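Local coordinates for protein putative hexose oxidase (Nonomuraea sp. ATCC 39727, PDB 5AWV) that probably oxidises the sugar of teicoplanin-type glycopeptide antibiotics, using a covalently bound FAD cofactor, at residues S174-V186 with I196-W210. Numbering follows the deposited sequence.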
# COMPACT_ATOMS: atom_id res chain seq x y z
N SER A 174 -9.16 4.99 -7.70
CA SER A 174 -8.00 4.82 -6.80
C SER A 174 -8.28 5.51 -5.49
O SER A 174 -9.11 6.47 -5.44
CB SER A 174 -6.76 5.42 -7.42
OG SER A 174 -5.67 5.43 -6.53
N VAL A 175 -7.65 5.03 -4.41
CA VAL A 175 -7.72 5.79 -3.16
C VAL A 175 -7.33 7.27 -3.35
O VAL A 175 -7.81 8.13 -2.60
CB VAL A 175 -6.90 5.18 -2.00
CG1 VAL A 175 -7.35 3.77 -1.80
CG2 VAL A 175 -5.43 5.22 -2.26
N VAL A 176 -6.44 7.56 -4.32
CA VAL A 176 -6.02 8.97 -4.50
C VAL A 176 -7.11 9.85 -5.02
O VAL A 176 -6.98 11.05 -4.89
CB VAL A 176 -4.73 9.19 -5.30
CG1 VAL A 176 -3.61 8.51 -4.58
CG2 VAL A 176 -4.81 8.74 -6.76
N ASP A 177 -8.17 9.29 -5.59
CA ASP A 177 -9.26 10.08 -6.10
C ASP A 177 -10.14 10.58 -4.92
O ASP A 177 -11.04 11.44 -5.12
CB ASP A 177 -10.05 9.23 -7.15
CG ASP A 177 -9.15 8.86 -8.38
OD1 ASP A 177 -8.25 9.72 -8.69
OD2 ASP A 177 -9.33 7.74 -8.98
N TYR A 178 -9.85 10.09 -3.71
CA TYR A 178 -10.45 10.56 -2.46
C TYR A 178 -9.47 11.37 -1.57
O TYR A 178 -9.84 11.72 -0.45
CB TYR A 178 -11.09 9.41 -1.67
CG TYR A 178 -12.10 8.71 -2.55
CD1 TYR A 178 -13.41 9.18 -2.66
CD2 TYR A 178 -11.70 7.74 -3.43
CE1 TYR A 178 -14.28 8.61 -3.54
CE2 TYR A 178 -12.59 7.16 -4.33
CZ TYR A 178 -13.86 7.62 -4.43
OH TYR A 178 -14.82 7.10 -5.31
N LEU A 179 -8.27 11.65 -2.04
CA LEU A 179 -7.27 12.35 -1.21
C LEU A 179 -7.56 13.84 -1.21
O LEU A 179 -7.36 14.55 -2.22
CB LEU A 179 -5.87 12.05 -1.62
CG LEU A 179 -4.80 12.77 -0.75
CD1 LEU A 179 -4.75 12.34 0.70
CD2 LEU A 179 -3.47 12.63 -1.37
N TYR A 180 -8.04 14.33 -0.09
CA TYR A 180 -8.45 15.76 0.01
C TYR A 180 -7.27 16.58 0.44
O TYR A 180 -7.04 17.68 -0.08
CB TYR A 180 -9.67 15.93 0.96
CG TYR A 180 -9.98 17.36 1.25
CD1 TYR A 180 -10.55 18.15 0.26
CD2 TYR A 180 -9.65 17.95 2.50
CE1 TYR A 180 -10.80 19.53 0.49
CE2 TYR A 180 -9.94 19.30 2.74
CZ TYR A 180 -10.49 20.07 1.71
OH TYR A 180 -10.80 21.39 1.86
N ALA A 181 -6.50 16.05 1.38
CA ALA A 181 -5.36 16.79 1.92
C ALA A 181 -4.34 15.94 2.56
O ALA A 181 -4.63 14.84 3.05
CB ALA A 181 -5.81 17.82 2.97
N VAL A 182 -3.15 16.47 2.68
CA VAL A 182 -2.09 15.84 3.39
C VAL A 182 -1.41 16.82 4.33
O VAL A 182 -1.26 17.98 3.98
CB VAL A 182 -0.88 15.33 2.57
CG1 VAL A 182 -1.10 13.95 2.01
CG2 VAL A 182 -0.46 16.30 1.44
N GLU A 183 -0.87 16.32 5.42
CA GLU A 183 0.04 17.01 6.32
C GLU A 183 1.38 16.34 6.21
O GLU A 183 1.51 15.15 6.35
CB GLU A 183 -0.42 16.94 7.79
CG GLU A 183 0.44 17.79 8.72
CD GLU A 183 0.01 17.68 10.22
OE1 GLU A 183 0.18 16.65 10.92
OE2 GLU A 183 -0.49 18.64 10.71
N VAL A 184 2.39 17.12 5.85
CA VAL A 184 3.71 16.59 5.55
C VAL A 184 4.75 17.40 6.30
O VAL A 184 4.67 18.65 6.34
CB VAL A 184 4.02 16.75 4.06
CG1 VAL A 184 5.24 15.90 3.69
CG2 VAL A 184 2.81 16.33 3.22
N VAL A 185 5.75 16.69 6.83
CA VAL A 185 6.92 17.30 7.43
C VAL A 185 8.02 17.29 6.33
O VAL A 185 8.44 16.24 5.86
CB VAL A 185 7.36 16.59 8.68
CG1 VAL A 185 8.70 17.07 9.18
CG2 VAL A 185 6.30 16.71 9.77
N VAL A 186 8.39 18.48 5.90
CA VAL A 186 9.41 18.70 4.89
C VAL A 186 10.64 19.42 5.46
O VAL A 186 10.54 20.03 6.51
CB VAL A 186 8.84 19.56 3.72
CG1 VAL A 186 7.68 18.83 3.05
CG2 VAL A 186 8.41 20.98 4.19
N ILE A 196 3.48 21.29 6.66
CA ILE A 196 2.62 21.86 5.69
C ILE A 196 1.33 21.05 5.58
O ILE A 196 1.39 19.83 5.40
CB ILE A 196 3.33 21.92 4.32
CG1 ILE A 196 4.54 22.83 4.41
CG2 ILE A 196 2.35 22.35 3.24
CD1 ILE A 196 5.22 23.11 3.12
N VAL A 197 0.19 21.72 5.64
CA VAL A 197 -1.05 21.10 5.28
C VAL A 197 -1.43 21.58 3.87
O VAL A 197 -1.61 22.78 3.65
CB VAL A 197 -2.15 21.39 6.30
CG1 VAL A 197 -3.48 20.85 5.81
CG2 VAL A 197 -1.83 20.78 7.64
N ALA A 198 -1.53 20.66 2.92
CA ALA A 198 -1.83 20.95 1.49
C ALA A 198 -3.10 20.26 1.06
O ALA A 198 -3.30 19.07 1.38
CB ALA A 198 -0.60 20.49 0.64
N THR A 199 -4.03 20.97 0.42
CA THR A 199 -5.28 20.43 0.08
C THR A 199 -5.53 20.41 -1.43
O THR A 199 -4.84 21.10 -2.18
CB THR A 199 -6.53 21.20 0.68
OG1 THR A 199 -6.82 22.37 -0.13
CG2 THR A 199 -6.30 21.60 2.13
N ARG A 200 -6.59 19.76 -1.84
CA ARG A 200 -6.94 19.83 -3.22
C ARG A 200 -7.71 21.06 -3.70
O ARG A 200 -7.99 21.12 -4.85
CB ARG A 200 -7.64 18.59 -3.68
CG ARG A 200 -9.06 18.46 -3.49
CD ARG A 200 -9.47 17.13 -4.18
NE ARG A 200 -10.47 16.56 -3.33
CZ ARG A 200 -10.75 15.25 -3.21
NH1 ARG A 200 -11.73 14.95 -2.43
NH2 ARG A 200 -10.12 14.29 -3.93
N GLU A 201 -8.06 21.99 -2.82
CA GLU A 201 -8.87 23.15 -3.20
C GLU A 201 -8.14 24.00 -4.21
O GLU A 201 -6.89 24.02 -4.29
CB GLU A 201 -9.20 24.03 -1.99
CG GLU A 201 -9.92 23.35 -0.86
CD GLU A 201 -11.41 23.20 -1.04
OE1 GLU A 201 -11.92 23.64 -2.08
OE2 GLU A 201 -12.04 22.64 -0.09
N ARG A 202 -8.96 24.72 -4.99
CA ARG A 202 -8.43 25.80 -5.79
C ARG A 202 -7.93 26.93 -4.86
O ARG A 202 -8.50 27.21 -3.78
CB ARG A 202 -9.47 26.31 -6.82
CG ARG A 202 -9.25 25.63 -8.17
CD ARG A 202 -10.52 25.43 -8.99
NE ARG A 202 -10.25 25.44 -10.45
CZ ARG A 202 -9.66 24.46 -11.16
NH1 ARG A 202 -9.26 23.31 -10.60
NH2 ARG A 202 -9.49 24.62 -12.48
N ASP A 203 -6.88 27.57 -5.33
CA ASP A 203 -6.18 28.63 -4.65
C ASP A 203 -5.48 28.10 -3.38
O ASP A 203 -5.31 28.81 -2.41
CB ASP A 203 -7.12 29.86 -4.39
CG ASP A 203 -7.52 30.61 -5.72
OD1 ASP A 203 -6.64 30.94 -6.55
OD2 ASP A 203 -8.70 30.96 -5.92
N ASP A 204 -5.09 26.83 -3.36
CA ASP A 204 -4.35 26.31 -2.19
C ASP A 204 -2.93 26.59 -2.49
O ASP A 204 -2.47 26.20 -3.55
CB ASP A 204 -4.55 24.80 -2.00
CG ASP A 204 -3.88 24.33 -0.76
OD1 ASP A 204 -2.68 24.48 -0.65
OD2 ASP A 204 -4.60 23.84 0.16
N PRO A 205 -2.22 27.28 -1.62
CA PRO A 205 -0.92 27.72 -1.97
C PRO A 205 0.12 26.62 -1.99
O PRO A 205 1.25 26.86 -2.44
CB PRO A 205 -0.61 28.73 -0.91
CG PRO A 205 -1.35 28.25 0.25
CD PRO A 205 -2.63 27.82 -0.32
N HIS A 206 -0.24 25.41 -1.52
CA HIS A 206 0.64 24.23 -1.67
C HIS A 206 -0.07 23.10 -2.39
O HIS A 206 0.22 21.90 -2.14
CB HIS A 206 1.08 23.81 -0.27
CG HIS A 206 1.73 24.92 0.47
ND1 HIS A 206 3.00 25.34 0.17
CD2 HIS A 206 1.29 25.71 1.47
CE1 HIS A 206 3.32 26.36 0.96
NE2 HIS A 206 2.29 26.61 1.75
N HIS A 207 -0.89 23.49 -3.34
CA HIS A 207 -1.65 22.56 -4.20
C HIS A 207 -0.70 21.55 -4.87
O HIS A 207 -1.10 20.36 -4.99
CB HIS A 207 -2.41 23.31 -5.31
CG HIS A 207 -3.46 22.51 -5.97
ND1 HIS A 207 -3.36 22.05 -7.26
CD2 HIS A 207 -4.64 22.04 -5.51
CE1 HIS A 207 -4.45 21.41 -7.61
NE2 HIS A 207 -5.27 21.44 -6.58
N ASP A 208 0.48 22.02 -5.29
CA ASP A 208 1.54 21.19 -5.85
C ASP A 208 1.98 20.00 -4.95
O ASP A 208 2.14 18.87 -5.43
CB ASP A 208 2.74 21.98 -6.38
CG ASP A 208 3.49 22.83 -5.29
OD1 ASP A 208 2.87 23.11 -4.20
OD2 ASP A 208 4.69 23.19 -5.53
N LEU A 209 2.20 20.26 -3.65
CA LEU A 209 2.49 19.23 -2.68
C LEU A 209 1.37 18.17 -2.53
O LEU A 209 1.70 16.98 -2.37
CB LEU A 209 2.86 19.80 -1.29
CG LEU A 209 3.43 18.83 -0.27
CD1 LEU A 209 4.78 18.33 -0.76
CD2 LEU A 209 3.60 19.50 1.06
N TRP A 210 0.13 18.61 -2.45
CA TRP A 210 -1.07 17.76 -2.36
C TRP A 210 -1.00 16.88 -3.65
O TRP A 210 -1.11 15.67 -3.61
CB TRP A 210 -2.36 18.56 -2.39
CG TRP A 210 -3.49 17.72 -2.83
CD1 TRP A 210 -4.12 16.79 -2.08
CD2 TRP A 210 -4.04 17.63 -4.17
NE1 TRP A 210 -5.04 16.12 -2.87
CE2 TRP A 210 -4.99 16.59 -4.15
CE3 TRP A 210 -3.81 18.30 -5.37
CZ2 TRP A 210 -5.76 16.25 -5.26
CZ3 TRP A 210 -4.53 17.95 -6.47
CH2 TRP A 210 -5.51 16.91 -6.43
O HOH W 1 -7.91 13.55 -5.76
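Val182 and Val184 form antiparallel hydrogen-bonded pairs with Ala198 and Ile196, the strand axes 4.7 Å apart at closest and running at 166° to each other. Beyond these pairs, Arg200 N reaches Tyr180 O. With Tyr180 CG anti to the backbone N (chi1 171°), the ring lies alongside the chain where strand 196-199 runs out into the loop at Arg200 and Glu201: Thr199 CB touches it obliquely, and the phenol OH donates to the anti lone pair of Glu201 OE2 (OH–OE2 2.6 Å), the carboxylate almost perpendicular to the ring. Arg200 crosses this ring at about a right angle and lays one face of its guanidinium over Tyr180 CA. Its NH2 bonds Asp177 O (3.2 Å) from above the carbonyl plane and also meets a water held by Val176 O, while NH1 goes to Arg230 O. Trp210, one indole face against Arg200 CB, gives NE1 to Leu179 O at 2.9 Å. Val184 CG2 and Leu209 CD2 touch tip to tip at 3.9 Å, packing helix 207-212 on the hairpin. Tyr180 and Ala181 form a classic bulge opposite Trp228. Strands 179-187 and 193-199 form a beta hairpin at the edge of the five-stranded antiparallel sheet in the FAD-binding domain of this PCMH-type flavoprotein.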